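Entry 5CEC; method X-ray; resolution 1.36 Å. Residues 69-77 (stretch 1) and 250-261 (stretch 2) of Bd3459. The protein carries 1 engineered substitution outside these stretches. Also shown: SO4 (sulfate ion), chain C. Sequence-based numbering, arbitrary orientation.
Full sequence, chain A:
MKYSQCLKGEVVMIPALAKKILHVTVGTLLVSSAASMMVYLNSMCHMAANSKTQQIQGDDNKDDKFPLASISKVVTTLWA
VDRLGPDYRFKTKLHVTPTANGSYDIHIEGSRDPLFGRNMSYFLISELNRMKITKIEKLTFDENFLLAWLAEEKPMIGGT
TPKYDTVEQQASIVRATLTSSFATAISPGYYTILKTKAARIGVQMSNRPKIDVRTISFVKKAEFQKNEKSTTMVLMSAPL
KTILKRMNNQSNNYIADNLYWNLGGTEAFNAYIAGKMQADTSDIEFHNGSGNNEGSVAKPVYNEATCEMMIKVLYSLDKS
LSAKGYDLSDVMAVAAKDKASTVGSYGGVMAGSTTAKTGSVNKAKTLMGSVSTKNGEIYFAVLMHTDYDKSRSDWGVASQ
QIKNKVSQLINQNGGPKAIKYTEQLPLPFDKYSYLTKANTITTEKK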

ATOM      1  N   ALA A  69      11.501  -5.531   1.174  1.00 15.00           N
ATOM      2  CA  ALA A  69      10.611  -4.604   0.460  1.00 15.21           C
ATOM      3  C   ALA A  69       9.760  -3.836   1.479  1.00 14.42           C
ATOM      4  O   ALA A  69      10.245  -3.533   2.579  1.00 14.30           O
ATOM      5  CB  ALA A  69       9.763  -5.330  -0.597  1.00 16.58           C
ATOM      6  N   SER A  70       8.491  -3.559   1.172  1.00 14.32           N
ATOM      7  CA  SER A  70       7.710  -2.655   2.003  1.00 14.21           C
ATOM      8  C   SER A  70       7.236  -3.241   3.333  1.00 13.63           C
ATOM      9  O   SER A  70       6.666  -2.498   4.130  1.00 13.62           O
ATOM     10  CB  SER A  70       6.527  -2.039   1.228  1.00 14.56           C
ATOM     11  OG  SER A  70       6.985  -1.068   0.295  1.00 16.03           O
ATOM     12  N   ILE A  71       7.480  -4.517   3.646  1.00 12.86           N
ATOM     13  CA  ILE A  71       7.274  -4.909   5.052  1.00 13.30           C
ATOM     14  C   ILE A  71       8.243  -4.198   5.983  1.00 13.26           C
ATOM     15  O   ILE A  71       7.978  -4.079   7.187  1.00 13.97           O
ATOM     16  CB  ILE A  71       7.198  -6.419   5.298  1.00 13.32           C
ATOM     17  CG1 ILE A  71       8.585  -7.086   5.244  1.00 14.84           C
ATOM     18  CG2 ILE A  71       6.159  -7.049   4.410  1.00 14.25           C
ATOM     19  CD1 ILE A  71       8.554  -8.578   5.553  1.00 16.03           C
ATOM     20  N   SER A  72       9.302  -3.615   5.431  1.00 13.33           N
ATOM     21  CA  SER A  72      10.110  -2.652   6.167  1.00 13.28           C
ATOM     22  C   SER A  72       9.266  -1.605   6.902  1.00 14.39           C
ATOM     23  O   SER A  72       9.638  -1.099   7.952  1.00 14.85           O
ATOM     24  CB  SER A  72      11.029  -1.875   5.218  1.00 14.41           C
ATOM     25  OG  SER A  72      12.011  -2.675   4.638  1.00 14.71           O
ATOM     26  N   LYS A  73       8.144  -1.217   6.282  1.00 13.42           N
ATOM     27  CA  LYS A  73       7.292  -0.166   6.881  1.00 13.51           C
ATOM     28  C   LYS A  73       6.704  -0.573   8.224  1.00 14.07           C
ATOM     29  O   LYS A  73       6.395   0.296   9.018  1.00 14.81           O
ATOM     30  CB  LYS A  73       6.221   0.288   5.886  1.00 13.33           C
ATOM     31  CG  LYS A  73       6.776   0.870   4.597  1.00 13.76           C
ATOM     32  CD  LYS A  73       5.690   1.453   3.721  1.00 14.38           C
ATOM     33  CE  LYS A  73       6.243   2.191   2.527  1.00 15.44           C
ATOM     34  NZ  LYS A  73       6.858   1.299   1.525  1.00 16.79           N
ATOM     35  N   VAL A  74       6.572  -1.875   8.468  1.00 13.35           N
ATOM     36  CA  VAL A  74       6.104  -2.312   9.781  1.00 13.92           C
ATOM     37  C   VAL A  74       7.186  -2.047  10.852  1.00 14.03           C
ATOM     38  O   VAL A  74       6.876  -1.720  11.993  1.00 14.49           O
ATOM     39  CB  VAL A  74       5.678  -3.779   9.785  1.00 15.08           C
ATOM     40  CG1 VAL A  74       5.154  -4.160  11.158  1.00 15.33           C
ATOM     41  CG2 VAL A  74       4.593  -4.050   8.748  1.00 16.93           C
ATOM     42  N   VAL A  75       8.452  -2.171  10.469  1.00 14.49           N
ATOM     43  CA  VAL A  75       9.553  -1.866  11.381  1.00 14.38           C
ATOM     44  C   VAL A  75       9.579  -0.367  11.671  1.00 14.87           C
ATOM     45  O   VAL A  75       9.684   0.070  12.832  1.00 15.00           O
ATOM     46  CB  VAL A  75      10.900  -2.332  10.808  1.00 16.09           C
ATOM     47  CG1 VAL A  75      11.997  -2.135  11.842  1.00 18.53           C
ATOM     48  CG2 VAL A  75      10.847  -3.829  10.449  1.00 16.50           C
ATOM     49  N   THR A  76       9.422   0.435  10.625  1.00 14.35           N
ATOM     50  CA  THR A  76       9.326   1.911  10.817  1.00 14.42           C
ATOM     51  C   THR A  76       8.118   2.275  11.720  1.00 14.35           C
ATOM     52  O   THR A  76       8.228   3.179  12.539  1.00 14.96           O
ATOM     53  CB  THR A  76       9.256   2.579   9.449  1.00 14.56           C
ATOM     54  OG1 THR A  76      10.402   2.155   8.692  1.00 15.36           O
ATOM     55  CG2 THR A  76       9.216   4.086   9.558  1.00 15.68           C
ATOM     56  N   THR A  77       7.010   1.554  11.537  1.00 13.98           N
ATOM     57  CA  THR A  77       5.793   1.729  12.350  1.00 13.76           C
ATOM     58  C   THR A  77       6.130   1.476  13.814  1.00 14.43           C
ATOM     59  O   THR A  77       5.776   2.287  14.668  1.00 15.09           O
ATOM     60  CB  THR A  77       4.694   0.795  11.849  1.00 13.66           C
ATOM     61  OG1 THR A  77       4.337   1.182  10.522  1.00 14.55           O
ATOM     62  CG2 THR A  77       3.481   0.859  12.665  1.00 14.39           C
TER
HETATM   63  S   SO4 C 501       3.686  -2.895  -1.954  1.00 22.64           S
HETATM   64  O1  SO4 C 501       2.760  -2.302  -2.965  1.00 26.41           O
HETATM   65  O2  SO4 C 501       4.227  -4.197  -2.374  1.00 27.93           O
HETATM   66  O3  SO4 C 501       4.772  -1.843  -1.647  1.00 25.56           O
HETATM   67  O4  SO4 C 501       2.980  -3.038  -0.672  1.00 24.06           O
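Stretch 2, residues 250-261: QSNNYIADNLYW

Stretch 2 lies on stretch 1 as a small helix-on-helix contact, polar near the starts of the two stretches and with van der Waals packing and no cross-stretch hydrogen bond farther along, with Lys-73 at its centre. Stretch 1 has a 3-10 segment, Ser-70 to Ile-71, leading into a helix that runs on through Thr-77 and continues. In stretch 2, Gln-250 ends one helix, Ser-251 leaves it with positive phi (67°), and Asn-252 caps the next, its OD1 accepting from Ile-255 N at 2.9 Å; that helix spans Asn-253 to Trp-261 and continues. The two helices run in broadly the same direction, crossing at 43° with axes 10.0 Å apart at closest approach. CA atoms pair in order: Ser-70 with Ser-251 (6.6 Å), Lys-73 with Ala-256 (6.2 Å), Thr-76 with Tyr-260 (6.4 Å). These residues of stretch 1, spaced three apart, share one side, and each points CA-to-CB toward stretch 2, whereas Ile-71 points away.

Lys-73, m at chi1 and t at chi2 and chi3, turns at chi4 (70°) to bring its ammonium among three oxygens: NZ donates to Asn-253 OD1 at 2.7 Å, to Ser-70 OG within its own stretch at 2.7 Å, and weakly to Ser-251 OG at 3.4 Å. Ser-70 OG and Ser-251 OG lie 3.0 Å apart, and Ser-251 OG donates to sulfate O3 at 2.7 Å, so the anion sits at the polar end of the contact. The lysine's aliphatic part packs too, CE lying 3.4 Å from Asn-252 O and 3.8 Å from Ala-256 CB. One turn on, Thr-76 CG2 rests 3.7 Å from Ala-256 O and 4.1 Å from Leu-259 CB, while Thr-76 OG1 approaches the Tyr-260 ring obliquely, 4.4 Å from CD2. Together the stretches bury 342 Å².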

ATOM      1  N   GLN A 250      -1.572   2.140   1.871  1.00 13.23           N
ATOM      2  CA  GLN A 250      -1.086   2.507   0.532  1.00 13.65           C
ATOM      3  C   GLN A 250       0.256   1.867   0.208  1.00 14.49           C
ATOM      4  O   GLN A 250       0.598   1.736  -0.950  1.00 16.12           O
ATOM      5  CB  GLN A 250      -0.879   4.012   0.459  1.00 15.46           C
ATOM      6  CG  GLN A 250      -2.115   4.863   0.596  1.00 15.82           C
ATOM      7  CD  GLN A 250      -1.774   6.282   0.293  1.00 16.36           C
ATOM      8  OE1 GLN A 250      -0.872   6.873   0.901  1.00 16.36           O
ATOM      9  NE2 GLN A 250      -2.486   6.863  -0.656  1.00 16.85           N
ATOM     10  N   SER A 251       1.047   1.547   1.232  1.00 13.50           N
ATOM     11  CA  SER A 251       2.479   1.278   1.114  1.00 13.59           C
ATOM     12  C   SER A 251       3.206   2.574   0.709  1.00 13.66           C
ATOM     13  O   SER A 251       3.968   2.634  -0.250  1.00 15.06           O
ATOM     14  CB  SER A 251       2.794   0.139   0.173  1.00 13.63           C
ATOM     15  OG  SER A 251       4.083  -0.364   0.516  1.00 14.97           O
ATOM     16  N   ASN A 252       2.986   3.628   1.479  1.00 13.78           N
ATOM     17  CA  ASN A 252       3.402   4.972   1.100  1.00 12.97           C
ATOM     18  C   ASN A 252       4.878   5.228   1.455  1.00 13.23           C
ATOM     19  O   ASN A 252       5.215   5.395   2.632  1.00 13.59           O
ATOM     20  CB  ASN A 252       2.494   6.015   1.779  1.00 13.26           C
ATOM     21  CG  ASN A 252       2.754   7.389   1.286  1.00 13.67           C
ATOM     22  OD1 ASN A 252       3.915   7.820   1.223  1.00 14.11           O
ATOM     23  ND2 ASN A 252       1.698   8.083   0.915  1.00 15.00           N
ATOM     24  N   ASN A 253       5.726   5.285   0.432  1.00 13.78           N
ATOM     25  CA  ASN A 253       7.163   5.493   0.646  1.00 13.39           C
ATOM     26  C   ASN A 253       7.471   6.853   1.267  1.00 13.67           C
ATOM     27  O   ASN A 253       8.397   6.957   2.083  1.00 14.57           O
ATOM     28  CB  ASN A 253       7.917   5.355  -0.656  1.00 14.46           C
ATOM     29  CG  ASN A 253       7.944   3.947  -1.166  1.00 14.99           C
ATOM     30  OD1 ASN A 253       7.512   2.993  -0.525  1.00 15.73           O
ATOM     31  ND2 ASN A 253       8.463   3.814  -2.371  1.00 16.29           N
ATOM     32  N   TYR A 254       6.748   7.887   0.841  1.00 12.94           N
ATOM     33  CA  TYR A 254       7.008   9.234   1.337  1.00 13.52           C
ATOM     34  C   TYR A 254       6.831   9.315   2.836  1.00 14.29           C
ATOM     35  O   TYR A 254       7.706   9.874   3.566  1.00 13.95           O
ATOM     36  CB  TYR A 254       6.108  10.295   0.636  1.00 13.54           C
ATOM     37  CG  TYR A 254       6.279  11.681   1.184  1.00 13.64           C
ATOM     38  CD1 TYR A 254       7.245  12.555   0.690  1.00 15.05           C
ATOM     39  CD2 TYR A 254       5.501  12.131   2.251  1.00 14.34           C
ATOM     40  CE1 TYR A 254       7.418  13.817   1.212  1.00 15.62           C
ATOM     41  CE2 TYR A 254       5.671  13.406   2.763  1.00 14.89           C
ATOM     42  CZ  TYR A 254       6.624  14.253   2.258  1.00 15.27           C
ATOM     43  OH  TYR A 254       6.825  15.490   2.791  1.00 16.15           O
ATOM     44  N   ILE A 255       5.712   8.766   3.314  1.00 13.01           N
ATOM     45  CA  ILE A 255       5.463   8.808   4.753  1.00 13.55           C
ATOM     46  C   ILE A 255       6.548   8.011   5.493  1.00 13.75           C
ATOM     47  O   ILE A 255       7.092   8.459   6.511  1.00 14.21           O
ATOM     48  CB  ILE A 255       4.063   8.299   5.147  1.00 13.43           C
ATOM     49  CG1 ILE A 255       2.955   9.105   4.446  1.00 13.97           C
ATOM     50  CG2 ILE A 255       3.844   8.336   6.650  1.00 14.57           C
ATOM     51  CD1 ILE A 255       1.565   8.521   4.610  1.00 14.00           C
ATOM     52  N   ALA A 256       6.826   6.809   4.991  1.00 12.99           N
ATOM     53  CA  ALA A 256       7.751   5.915   5.706  1.00 12.77           C
ATOM     54  C   ALA A 256       9.154   6.529   5.757  1.00 13.37           C
ATOM     55  O   ALA A 256       9.822   6.478   6.806  1.00 14.44           O
ATOM     56  CB  ALA A 256       7.797   4.559   5.026  1.00 14.08           C
ATOM     57  N   ASP A 257       9.631   7.033   4.627  1.00 14.02           N
ATOM     58  CA  ASP A 257      10.988   7.571   4.567  1.00 14.27           C
ATOM     59  C   ASP A 257      11.114   8.814   5.442  1.00 15.05           C
ATOM     60  O   ASP A 257      12.105   8.991   6.133  1.00 16.18           O
ATOM     61  CB  ASP A 257      11.423   7.834   3.114  1.00 15.44           C
ATOM     62  CG  ASP A 257      11.669   6.565   2.353  1.00 17.58           C
ATOM     63  OD1 ASP A 257      12.217   5.613   2.958  1.00 19.51           O
ATOM     64  OD2 ASP A 257      11.376   6.528   1.148  1.00 18.89           O
ATOM     65  N   ASN A 258      10.075   9.654   5.467  1.00 13.99           N
ATOM     66  CA  ASN A 258      10.134  10.826   6.292  1.00 14.90           C
ATOM     67  C   ASN A 258      10.050  10.524   7.781  1.00 14.83           C
ATOM     68  O   ASN A 258      10.701  11.194   8.553  1.00 15.46           O
ATOM     69  CB  ASN A 258       9.118  11.886   5.843  1.00 15.47           C
ATOM     70  CG  ASN A 258       9.657  12.696   4.684  1.00 16.18           C
ATOM     71  OD1 ASN A 258      10.475  13.589   4.896  1.00 16.84           O
ATOM     72  ND2 ASN A 258       9.296  12.315   3.459  1.00 16.04           N
ATOM     73  N   LEU A 259       9.250   9.531   8.165  1.00 14.02           N
ATOM     74  CA  LEU A 259       9.249   9.120   9.564  1.00 15.20           C
ATOM     75  C   LEU A 259      10.658   8.660   9.962  1.00 15.12           C
ATOM     76  O   LEU A 259      11.147   9.021  11.019  1.00 16.51           O
ATOM     77  CB  LEU A 259       8.243   8.015   9.829  1.00 15.41           C
ATOM     78  CG  LEU A 259       6.782   8.444   9.928  1.00 15.56           C
ATOM     79  CD1 LEU A 259       5.879   7.251   9.913  1.00 16.50           C
ATOM     80  CD2 LEU A 259       6.522   9.314  11.163  1.00 16.66           C
ATOM     81  N   TYR A 260      11.288   7.832   9.122  1.00 14.64           N
ATOM     82  CA  TYR A 260      12.615   7.277   9.423  1.00 16.01           C
ATOM     83  C   TYR A 260      13.640   8.376   9.548  1.00 15.50           C
ATOM     84  O   TYR A 260      14.454   8.374  10.488  1.00 18.05           O
ATOM     85  CB  TYR A 260      12.946   6.294   8.329  1.00 16.17           C
ATOM     86  CG  TYR A 260      14.221   5.529   8.392  1.00 16.90           C
ATOM     87  CD1 TYR A 260      15.372   6.008   7.775  1.00 17.61           C
ATOM     88  CD2 TYR A 260      14.273   4.287   8.998  1.00 17.13           C
ATOM     89  CE1 TYR A 260      16.537   5.268   7.755  1.00 18.47           C
ATOM     90  CE2 TYR A 260      15.453   3.543   9.008  1.00 18.75           C
ATOM     91  CZ  TYR A 260      16.572   4.034   8.390  1.00 18.01           C
ATOM     92  OH  TYR A 260      17.691   3.256   8.386  1.00 20.89           O
ATOM     93  N   TRP A 261      13.613   9.359   8.654  1.00 15.41           N
ATOM     94  CA  TRP A 261      14.534  10.480   8.762  1.00 16.53           C
ATOM     95  C   TRP A 261      14.231  11.357   9.967  1.00 17.24           C
ATOM     96  O   TRP A 261      15.144  11.778  10.688  1.00 18.99           O
ATOM     97  CB  TRP A 261      14.516  11.322   7.493  1.00 17.26           C
ATOM     98  CG  TRP A 261      14.974  10.596   6.278  1.00 18.28           C
ATOM     99  CD1 TRP A 261      15.918   9.607   6.190  1.00 19.87           C
ATOM    100  CD2 TRP A 261      14.497  10.804   4.944  1.00 18.35           C
ATOM    101  NE1 TRP A 261      16.073   9.212   4.878  1.00 20.77           N
ATOM    102  CE2 TRP A 261      15.183   9.907   4.104  1.00 19.17           C
ATOM    103  CE3 TRP A 261      13.541  11.653   4.373  1.00 19.00           C
ATOM    104  CZ2 TRP A 261      14.956   9.858   2.733  1.00 20.02           C
ATOM    105  CZ3 TRP A 261      13.300  11.564   2.999  1.00 19.80           C
ATOM    106  CH2 TRP A 261      14.015  10.687   2.208  1.00 19.99           C
TER